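Local coordinates for protein serine protease inhibitor 1 (Coprinopsis cinerea, PDB 3VWC) that probably inhibits serine-type endopeptidases, as a small beta-trefoil protein, at residues 106-114 and 137-145; 55-66 and 75-86. One frame throughout, in Å; residues are numbered along the deposited sequence.

Contact 1 of 2, residues 106-114 and 137-145; sequences HGWVVPADA and ATELFTFTQ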
loop_
_atom_site.group_PDB
_atom_site.type_symbol
_atom_site.label_atom_id
_atom_site.label_comp_id
_atom_site.label_asym_id
_atom_site.label_seq_id
_atom_site.Cartn_x
_atom_site.Cartn_y
_atom_site.Cartn_z
ATOM N N HIS A 106 -0.117 10.983 -5.600
ATOM C CA HIS A 106 0.871 10.691 -4.561
ATOM C C HIS A 106 0.796 9.201 -4.291
ATOM O O HIS A 106 -0.276 8.594 -4.349
ATOM C CB HIS A 106 0.514 11.460 -3.302
ATOM C CG HIS A 106 0.685 12.933 -3.436
ATOM N ND1 HIS A 106 0.486 13.808 -2.386
ATOM C CD2 HIS A 106 1.051 13.686 -4.496
ATOM C CE1 HIS A 106 0.720 15.042 -2.801
ATOM N NE2 HIS A 106 1.087 14.996 -4.072
ATOM N N GLY A 107 1.948 8.569 -4.018
ATOM C CA GLY A 107 2.014 7.120 -3.961
ATOM C C GLY A 107 2.447 6.603 -2.579
ATOM O O GLY A 107 2.923 7.382 -1.746
ATOM N N TRP A 108 2.366 5.286 -2.389
ATOM C CA TRP A 108 2.721 4.687 -1.106
ATOM C C TRP A 108 4.235 4.827 -0.919
ATOM O O TRP A 108 5.022 4.452 -1.828
ATOM C CB TRP A 108 2.343 3.229 -1.069
ATOM C CG TRP A 108 0.872 2.876 -1.068
ATOM C CD1 TRP A 108 -0.198 3.710 -1.309
ATOM C CD2 TRP A 108 0.363 1.589 -0.860
ATOM N NE1 TRP A 108 -1.363 2.994 -1.218
ATOM C CE2 TRP A 108 -1.053 1.677 -0.986
ATOM C CE3 TRP A 108 0.961 0.323 -0.615
ATOM C CZ2 TRP A 108 -1.874 0.543 -0.863
ATOM C CZ3 TRP A 108 0.122 -0.811 -0.468
ATOM C CH2 TRP A 108 -1.286 -0.677 -0.578
ATOM N N VAL A 109 4.626 5.174 0.301
ATOM C CA VAL A 109 6.044 5.274 0.660
ATOM C C VAL A 109 6.277 4.744 2.090
ATOM O O VAL A 109 5.575 5.112 3.061
ATOM C CB VAL A 109 6.556 6.746 0.613
ATOM C CG1 VAL A 109 8.013 6.840 1.056
ATOM C CG2 VAL A 109 6.404 7.309 -0.801
ATOM N N VAL A 110 7.194 3.779 2.227
ATOM C CA VAL A 110 7.643 3.339 3.567
ATOM C C VAL A 110 9.041 3.942 3.738
ATOM O O VAL A 110 9.960 3.604 2.972
ATOM C CB VAL A 110 7.718 1.796 3.624
ATOM C CG1 VAL A 110 8.438 1.318 4.952
ATOM C CG2 VAL A 110 6.330 1.245 3.584
ATOM N N PRO A 111 9.220 4.886 4.692
ATOM C CA PRO A 111 10.572 5.463 4.845
ATOM C C PRO A 111 11.630 4.403 5.141
ATOM O O PRO A 111 11.367 3.374 5.798
ATOM C CB PRO A 111 10.432 6.403 6.050
ATOM C CG PRO A 111 8.953 6.689 6.183
ATOM C CD PRO A 111 8.241 5.455 5.664
ATOM N N ALA A 112 12.865 4.707 4.742
ATOM C CA ALA A 112 13.922 3.680 4.845
ATOM C C ALA A 112 14.211 3.323 6.267
ATOM O O ALA A 112 14.585 2.169 6.577
ATOM C CB ALA A 112 15.171 4.105 4.099
ATOM N N ASP A 113 13.975 4.281 7.158
ATOM C CA ASP A 113 14.194 4.061 8.599
ATOM C C ASP A 113 12.905 3.638 9.349
ATOM O O ASP A 113 12.823 3.805 10.590
ATOM C CB ASP A 113 14.855 5.305 9.233
ATOM C CG ASP A 113 13.911 6.482 9.342
ATOM O OD1 ASP A 113 14.153 7.361 10.189
ATOM O OD2 ASP A 113 12.991 6.558 8.521
ATOM N N ALA A 114 11.845 3.246 8.618
ATOM C CA ALA A 114 10.595 2.955 9.270
ATOM C C ALA A 114 10.784 1.897 10.363
ATOM O O ALA A 114 11.562 0.939 10.213
ATOM C CB ALA A 114 9.567 2.444 8.243
ATOM N N ALA A 137 13.704 1.687 -2.755
ATOM C CA ALA A 137 12.929 0.617 -2.167
ATOM C C ALA A 137 11.740 1.110 -1.335
ATOM O O ALA A 137 10.755 0.336 -1.127
ATOM C CB ALA A 137 13.844 -0.263 -1.261
ATOM N N THR A 138 11.875 2.348 -0.837
ATOM C CA THR A 138 10.823 3.002 -0.059
ATOM C C THR A 138 9.491 3.100 -0.826
ATOM O O THR A 138 8.433 3.281 -0.216
ATOM C CB THR A 138 11.264 4.409 0.267
ATOM O OG1 THR A 138 11.547 5.035 -0.994
ATOM C CG2 THR A 138 12.515 4.365 1.172
ATOM N N GLU A 139 9.520 2.937 -2.147
ATOM C CA GLU A 139 8.327 3.155 -2.981
ATOM C C GLU A 139 7.902 1.884 -3.695
ATOM O O GLU A 139 6.965 1.909 -4.475
ATOM C CB GLU A 139 8.621 4.249 -4.037
ATOM C CG GLU A 139 9.065 5.556 -3.347
ATOM C CD GLU A 139 9.402 6.655 -4.326
ATOM O OE1 GLU A 139 9.739 6.284 -5.493
ATOM O OE2 GLU A 139 9.457 7.825 -3.921
ATOM N N LEU A 140 8.537 0.756 -3.337
ATOM C CA LEU A 140 8.284 -0.537 -3.999
ATOM C C LEU A 140 7.671 -1.562 -3.045
ATOM O O LEU A 140 8.085 -1.665 -1.869
ATOM C CB LEU A 140 9.611 -1.070 -4.577
ATOM C CG LEU A 140 10.211 -0.122 -5.654
ATOM C CD1 LEU A 140 11.557 -0.745 -5.986
ATOM C CD2 LEU A 140 9.324 -0.043 -6.920
ATOM N N PHE A 141 6.666 -2.271 -3.533
ATOM C CA PHE A 141 5.954 -3.276 -2.756
ATOM C C PHE A 141 5.883 -4.568 -3.551
ATOM O O PHE A 141 5.582 -4.545 -4.725
ATOM C CB PHE A 141 4.554 -2.720 -2.496
ATOM C CG PHE A 141 4.600 -1.490 -1.672
ATOM C CD1 PHE A 141 4.869 -0.256 -2.268
ATOM C CD2 PHE A 141 4.669 -1.556 -0.287
ATOM C CE1 PHE A 141 5.056 0.905 -1.501
ATOM C CE2 PHE A 141 4.814 -0.414 0.458
ATOM C CZ PHE A 141 5.068 0.808 -0.123
ATOM N N THR A 142 6.021 -5.698 -2.863
ATOM C CA THR A 142 5.809 -6.998 -3.481
ATOM C C THR A 142 4.403 -7.498 -3.222
ATOM O O THR A 142 3.990 -7.576 -2.038
ATOM C CB THR A 142 6.821 -8.026 -2.977
ATOM O OG1 THR A 142 8.143 -7.537 -3.197
ATOM C CG2 THR A 142 6.709 -9.371 -3.729
ATOM N N PHE A 143 3.612 -7.674 -4.269
ATOM C CA PHE A 143 2.228 -8.183 -4.141
ATOM C C PHE A 143 2.284 -9.640 -4.588
ATOM O O PHE A 143 2.568 -9.914 -5.765
ATOM C CB PHE A 143 1.273 -7.449 -5.078
ATOM C CG PHE A 143 0.765 -6.140 -4.552
ATOM C CD1 PHE A 143 1.618 -5.038 -4.366
ATOM C CD2 PHE A 143 -0.584 -5.980 -4.280
ATOM C CE1 PHE A 143 1.123 -3.790 -3.940
ATOM C CE2 PHE A 143 -1.087 -4.764 -3.851
ATOM C CZ PHE A 143 -0.236 -3.660 -3.645
ATOM N N THR A 144 2.084 -10.560 -3.641
ATOM C CA THR A 144 2.184 -11.994 -3.927
ATOM C C THR A 144 0.800 -12.636 -3.814
ATOM O O THR A 144 0.161 -12.595 -2.748
ATOM C CB THR A 144 3.154 -12.712 -2.971
ATOM O OG1 THR A 144 4.450 -12.089 -3.036
ATOM C CG2 THR A 144 3.325 -14.138 -3.409
ATOM N N GLN A 145 0.294 -13.115 -4.955
ATOM C CA GLN A 145 -1.050 -13.672 -5.042
ATOM C C GLN A 145 -1.172 -14.924 -4.188
ATOM O O GLN A 145 -0.312 -15.806 -4.241
ATOM C CB GLN A 145 -1.400 -13.995 -6.486
ATOM C CG GLN A 145 -2.895 -14.277 -6.642
ATOM C CD GLN A 145 -3.349 -14.205 -8.079
ATOM O OE1 GLN A 145 -2.532 -14.200 -9.006
ATOM N NE2 GLN A 145 -4.661 -14.189 -8.277
HETATM O O HOH W 1 4.472 3.175 -4.413
#
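W108 turns its edge onto the face of F141 in the buried part of a beta-trefoil, where the short strand 107-109 meets the final strand, 141-145, at 104°. The two aromatic rings form a T-shaped pair: the six-membered ring of W108 and the ring of F141 have centroids 5.4 Å apart and planes at 84°. W108 CE3 sits over the centre of the F141 ring. The indole is brought there by a chi1 of -68°, which sets CG anti to the carbonyl carbon. Flat, apolar side chains suit this place because each can offer a face to one neighbour and an edge to another; F143 likewise meets F97 edge-to-face.

Aliphatic packing fills in round the rings. W108 CB touches F141 CE1 at 3.6 Å, and V110 CG2 reaches the F141 edge at CE2. Near the 3-10 segment 137-139, V109 CG1 runs beside T138 CB. The methyl CG2 of T138 meets the CB of A112, whose small side chain lets the turn that runs from P111 to A114 come close.

Across the two segments the polar contacts are made by the backbone. V110 N donates to T138 O over 2.8 Å, and the same oxygen receives a CA-H...O contact from V109 CA. A water lies within hydrogen-bonding distance of W108 O and E139 O, bridging the two carbonyls across the contact, though it has more acceptors in reach than protons to give. The polar end of E139 bonds outside the two segments: its side chain is extended beyond CG and runs past V109, and its carboxylate oxygen OE2 accepts from I126 N, while its CG lies 4.1 Å from V109 CG2.

Contact 2 of 2, residues 55-66 and 75-86; sequences YILYCKGAPVAP and LLGNMEDKKWIV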
loop_
_atom_site.group_PDB
_atom_site.type_symbol
_atom_site.label_atom_id
_atom_site.label_comp_id
_atom_site.label_asym_id
_atom_site.label_seq_id
_atom_site.Cartn_x
_atom_site.Cartn_y
_atom_site.Cartn_z
ATOM N N TYR A 55 -7.674 0.795 -9.423
ATOM C CA TYR A 55 -7.931 -0.288 -8.473
ATOM C C TYR A 55 -8.346 0.264 -7.131
ATOM O O TYR A 55 -7.970 1.392 -6.752
ATOM C CB TYR A 55 -6.701 -1.191 -8.291
ATOM C CG TYR A 55 -6.304 -1.855 -9.587
ATOM C CD1 TYR A 55 -6.826 -3.104 -9.934
ATOM C CD2 TYR A 55 -5.423 -1.224 -10.456
ATOM C CE1 TYR A 55 -6.536 -3.682 -11.200
ATOM C CE2 TYR A 55 -5.136 -1.776 -11.721
ATOM C CZ TYR A 55 -5.656 -3.005 -12.058
ATOM O OH TYR A 55 -5.325 -3.565 -13.282
ATOM N N ILE A 56 -9.209 -0.502 -6.468
ATOM C CA ILE A 56 -9.516 -0.262 -5.060
ATOM C C ILE A 56 -8.875 -1.365 -4.238
ATOM O O ILE A 56 -8.868 -2.511 -4.630
ATOM C CB ILE A 56 -11.043 -0.245 -4.781
ATOM C CG1 ILE A 56 -11.745 0.748 -5.688
ATOM C CG2 ILE A 56 -11.298 0.078 -3.301
ATOM C CD1 ILE A 56 -13.250 0.651 -5.618
ATOM N N LEU A 57 -8.223 -0.993 -3.119
ATOM C CA LEU A 57 -7.403 -1.937 -2.385
ATOM C C LEU A 57 -7.929 -2.074 -0.952
ATOM O O LEU A 57 -7.977 -1.082 -0.218
ATOM C CB LEU A 57 -5.930 -1.443 -2.367
ATOM C CG LEU A 57 -5.367 -1.197 -3.793
ATOM C CD1 LEU A 57 -4.058 -0.376 -3.749
ATOM C CD2 LEU A 57 -5.109 -2.507 -4.445
ATOM N N TYR A 58 -8.213 -3.307 -0.570
ATOM C CA TYR A 58 -8.887 -3.546 0.709
ATOM C C TYR A 58 -7.965 -4.260 1.693
ATOM O O TYR A 58 -7.384 -5.284 1.370
ATOM C CB TYR A 58 -10.203 -4.334 0.539
ATOM C CG TYR A 58 -11.344 -3.596 -0.143
ATOM C CD1 TYR A 58 -12.311 -2.878 0.590
ATOM C CD2 TYR A 58 -11.425 -3.571 -1.522
ATOM C CE1 TYR A 58 -13.357 -2.214 -0.052
ATOM C CE2 TYR A 58 -12.470 -2.930 -2.169
ATOM C CZ TYR A 58 -13.427 -2.239 -1.429
ATOM O OH TYR A 58 -14.431 -1.524 -2.089
ATOM N N CYS A 59 -7.924 -3.729 2.924
ATOM C CA CYS A 59 -7.194 -4.336 4.031
ATOM C C CYS A 59 -8.129 -4.545 5.212
ATOM O O CYS A 59 -8.671 -3.601 5.795
ATOM C CB CYS A 59 -5.999 -3.471 4.445
ATOM S SG CYS A 59 -4.967 -4.198 5.750
ATOM N N LYS A 60 -8.179 -5.799 5.615
ATOM C CA LYS A 60 -9.184 -6.269 6.567
ATOM C C LYS A 60 -10.580 -5.717 6.247
ATOM O O LYS A 60 -11.350 -5.335 7.134
ATOM C CB LYS A 60 -8.736 -5.963 7.999
ATOM C CG LYS A 60 -7.529 -6.804 8.352
ATOM C CD LYS A 60 -7.069 -6.596 9.792
ATOM C CE LYS A 60 -5.859 -7.471 10.129
ATOM N NZ LYS A 60 -5.462 -7.373 11.599
ATOM N N GLY A 61 -10.894 -5.661 4.957
ATOM C CA GLY A 61 -12.267 -5.463 4.521
ATOM C C GLY A 61 -12.585 -4.011 4.253
ATOM O O GLY A 61 -13.710 -3.673 3.928
ATOM N N ALA A 62 -11.632 -3.115 4.535
ATOM C CA ALA A 62 -11.855 -1.695 4.322
ATOM C C ALA A 62 -10.967 -1.142 3.204
ATOM O O ALA A 62 -9.743 -1.440 3.178
ATOM C CB ALA A 62 -11.624 -0.896 5.607
ATOM N N PRO A 63 -11.508 -0.225 2.396
ATOM C CA PRO A 63 -10.695 0.272 1.276
ATOM C C PRO A 63 -9.732 1.313 1.828
ATOM O O PRO A 63 -10.068 2.017 2.778
ATOM C CB PRO A 63 -11.736 0.929 0.345
ATOM C CG PRO A 63 -12.861 1.373 1.268
ATOM C CD PRO A 63 -12.912 0.249 2.317
ATOM N N VAL A 64 -8.535 1.435 1.247
ATOM C CA VAL A 64 -7.571 2.410 1.734
ATOM C C VAL A 64 -7.527 3.692 0.926
ATOM O O VAL A 64 -7.872 3.713 -0.286
ATOM C CB VAL A 64 -6.161 1.780 1.907
ATOM C CG1 VAL A 64 -6.186 0.529 2.731
ATOM C CG2 VAL A 64 -5.533 1.347 0.555
ATOM N N ALA A 65 -7.158 4.783 1.579
ATOM C CA ALA A 65 -7.228 6.094 1.030
ATOM C C ALA A 65 -6.218 6.971 1.762
ATOM O O ALA A 65 -5.870 6.679 2.927
ATOM C CB ALA A 65 -8.676 6.632 1.205
ATOM N N PRO A 66 -5.769 8.039 1.128
ATOM C CA PRO A 66 -4.768 8.948 1.669
ATOM C C PRO A 66 -5.432 10.052 2.472
ATOM O O PRO A 66 -6.541 10.474 2.141
ATOM C CB PRO A 66 -4.096 9.534 0.411
ATOM C CG PRO A 66 -5.222 9.514 -0.645
ATOM C CD PRO A 66 -6.067 8.284 -0.306
ATOM N N LEU A 75 -13.045 3.207 7.497
ATOM C CA LEU A 75 -14.063 2.434 8.164
ATOM C C LEU A 75 -15.419 3.134 8.063
ATOM O O LEU A 75 -16.427 2.470 8.162
ATOM C CB LEU A 75 -13.662 2.146 9.636
ATOM C CG LEU A 75 -12.816 0.873 9.819
ATOM C CD1 LEU A 75 -11.526 0.940 9.018
ATOM C CD2 LEU A 75 -12.492 0.633 11.299
ATOM N N LEU A 76 -15.435 4.471 8.006
ATOM C CA LEU A 76 -16.710 5.239 8.067
ATOM C C LEU A 76 -17.388 5.365 6.710
ATOM O O LEU A 76 -18.642 5.396 6.627
ATOM C CB LEU A 76 -16.494 6.639 8.683
ATOM C CG LEU A 76 -17.739 7.529 8.809
ATOM C CD1 LEU A 76 -18.737 6.900 9.790
ATOM C CD2 LEU A 76 -17.402 8.965 9.210
ATOM N N GLY A 77 -16.563 5.544 5.671
ATOM C CA GLY A 77 -17.012 5.575 4.277
ATOM C C GLY A 77 -16.891 6.937 3.655
ATOM O O GLY A 77 -17.256 7.140 2.508
ATOM N N ASN A 78 -16.483 7.925 4.445
ATOM C CA ASN A 78 -16.465 9.285 3.936
ATOM C C ASN A 78 -15.117 9.760 3.359
ATOM O O ASN A 78 -14.945 10.953 3.110
ATOM C CB ASN A 78 -16.972 10.257 5.022
ATOM C CG ASN A 78 -16.105 10.238 6.277
ATOM O OD1 ASN A 78 -15.239 9.364 6.438
ATOM N ND2 ASN A 78 -16.327 11.209 7.172
ATOM N N MET A 79 -14.150 8.856 3.186
ATOM C CA MET A 79 -12.844 9.234 2.650
ATOM C C MET A 79 -12.828 9.274 1.123
ATOM O O MET A 79 -13.349 8.387 0.439
ATOM C CB MET A 79 -11.744 8.300 3.173
ATOM C CG MET A 79 -11.647 8.291 4.709
ATOM S SD MET A 79 -10.163 7.445 5.290
ATOM C CE MET A 79 -8.952 8.688 4.900
ATOM N N GLU A 80 -12.214 10.327 0.615
ATOM C CA GLU A 80 -12.118 10.526 -0.810
ATOM C C GLU A 80 -10.840 9.880 -1.325
ATOM O O GLU A 80 -9.983 9.415 -0.549
ATOM C CB GLU A 80 -12.129 12.020 -1.145
ATOM C CG GLU A 80 -13.520 12.681 -0.984
ATOM C CD GLU A 80 -14.658 11.917 -1.712
ATOM O OE1 GLU A 80 -14.610 11.786 -2.961
ATOM O OE2 GLU A 80 -15.628 11.475 -1.042
ATOM N N ASP A 81 -10.791 9.733 -2.640
ATOM C CA ASP A 81 -9.572 9.299 -3.314
ATOM C C ASP A 81 -9.193 7.851 -3.022
ATOM O O ASP A 81 -8.020 7.560 -2.753
ATOM C CB ASP A 81 -8.433 10.256 -2.995
ATOM C CG ASP A 81 -8.814 11.706 -3.188
ATOM O OD1 ASP A 81 -9.185 12.102 -4.312
ATOM O OD2 ASP A 81 -8.651 12.487 -2.241
ATOM N N LYS A 82 -10.134 6.936 -3.248
ATOM C CA LYS A 82 -9.914 5.533 -3.011
ATOM C C LYS A 82 -9.361 4.744 -4.197
ATOM O O LYS A 82 -9.166 3.564 -4.103
ATOM C CB LYS A 82 -11.215 4.852 -2.549
ATOM C CG LYS A 82 -11.791 5.461 -1.296
ATOM C CD LYS A 82 -12.865 4.561 -0.709
ATOM C CE LYS A 82 -13.550 5.238 0.475
ATOM N NZ LYS A 82 -14.911 4.670 0.675
ATOM N N LYS A 83 -9.121 5.408 -5.321
ATOM C CA LYS A 83 -8.648 4.696 -6.516
ATOM C C LYS A 83 -7.124 4.827 -6.650
ATOM O O LYS A 83 -6.568 5.884 -6.435
ATOM C CB LYS A 83 -9.297 5.317 -7.780
ATOM C CG LYS A 83 -10.726 4.854 -8.063
ATOM C CD LYS A 83 -11.246 5.566 -9.350
ATOM C CE LYS A 83 -12.627 5.074 -9.773
ATOM N NZ LYS A 83 -12.921 5.292 -11.238
ATOM N N TRP A 84 -6.488 3.696 -6.941
ATOM C CA TRP A 84 -5.000 3.585 -7.055
ATOM C C TRP A 84 -4.580 2.997 -8.404
ATOM O O TRP A 84 -5.257 2.086 -8.948
ATOM C CB TRP A 84 -4.477 2.645 -5.951
ATOM C CG TRP A 84 -4.844 3.147 -4.566
ATOM C CD1 TRP A 84 -5.972 2.841 -3.867
ATOM C CD2 TRP A 84 -4.125 4.108 -3.784
ATOM N NE1 TRP A 84 -5.980 3.523 -2.664
ATOM C CE2 TRP A 84 -4.856 4.306 -2.583
ATOM C CE3 TRP A 84 -2.909 4.805 -3.969
ATOM C CZ2 TRP A 84 -4.451 5.199 -1.591
ATOM C CZ3 TRP A 84 -2.493 5.716 -2.954
ATOM C CH2 TRP A 84 -3.259 5.862 -1.754
ATOM N N ILE A 85 -3.457 3.519 -8.889
ATOM C CA ILE A 85 -2.809 3.031 -10.113
ATOM C C ILE A 85 -1.690 2.107 -9.619
ATOM O O ILE A 85 -0.785 2.525 -8.847
ATOM C CB ILE A 85 -2.253 4.216 -10.930
ATOM C CG1 ILE A 85 -3.375 5.203 -11.311
ATOM C CG2 ILE A 85 -1.460 3.729 -12.196
ATOM C CD1 ILE A 85 -4.506 4.631 -12.131
ATOM N N VAL A 86 -1.802 0.835 -9.976
ATOM C CA VAL A 86 -0.898 -0.188 -9.500
ATOM C C VAL A 86 -0.065 -0.662 -10.691
ATOM O O VAL A 86 -0.618 -1.191 -11.658
ATOM C CB VAL A 86 -1.624 -1.334 -8.806
ATOM C CG1 VAL A 86 -0.633 -2.360 -8.284
ATOM C CG2 VAL A 86 -2.535 -0.799 -7.642
HETATM O O HOH W 2 -8.559 1.746 -2.128
HETATM O O HOH W 3 -7.530 12.526 0.092
HETATM O O HOH W 4 -9.170 10.165 1.860
#
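Y55 and W84 pair through their backbones in both directions, an antiparallel hydrogen-bonded pair that forms a single bridge between strands of the beta-trefoil crossing at 94°. W84 N donates to Y55 O over 2.7 Å and Y55 N to W84 O over 2.8 Å. A third bond comes from the indole: W84 NE1 donates to V64 O at 3.0 Å and 165°. V64 O lies in the indole plane, yet NE1 stands above the carbonyl plane, away from the lone pairs. Tryptophan suits the site because it buries a broad ring while satisfying a strand carbonyl.

One water accepts from L57 N and sits within hydrogen-bonding distance of V64 O and K82 O, linking both strands of the 55-66 hairpin to the other segment. Two more lie near P66 O, one also within reach of E80 O and the other of D81 OD2; none of the three can serve all its acceptors at once. The second carboxylate oxygen, OD1, is bound by S103.

Around this polar framework, in one of its two modelled conformers L57 places CD1 3.7 Å from W84 CG. V86 CG2 touches Y55 CD2. A65 is small enough for its CB to come within 3.5 Å of E80 O and also to touch M79 CB. K82, extended beyond CG, carries its chain past A65 and across P63, CD being 3.8 Å from P63 CG. Rigid P66 comes obliquely to the benzo ring of the indole, its CD 3.7 Å from W84 CZ2.

Overall arrangement
Contact 2 closes before contact 1 opens, so the two come in series along the chain, and their centres are about 17 Å apart. Both reach the same large antiparallel sheet: contact 2 through strands 54-59, 62-67 and 84-88, contact 1 through strand 141-145. Strand 96-101 lies between 141-145 and 84-88 in that sheet, whereas 107-109 pairs with 121-123. The contacts meet in the interior, where the rings of W108 and W84 pack edge-to-face, W108 NE1 approaching W84 CZ3 at 3.4 Å, and the W108 ring also packs on V64. The middle of the chain and its last third thus share one hydrophobic core, in a single-chain protein without helices.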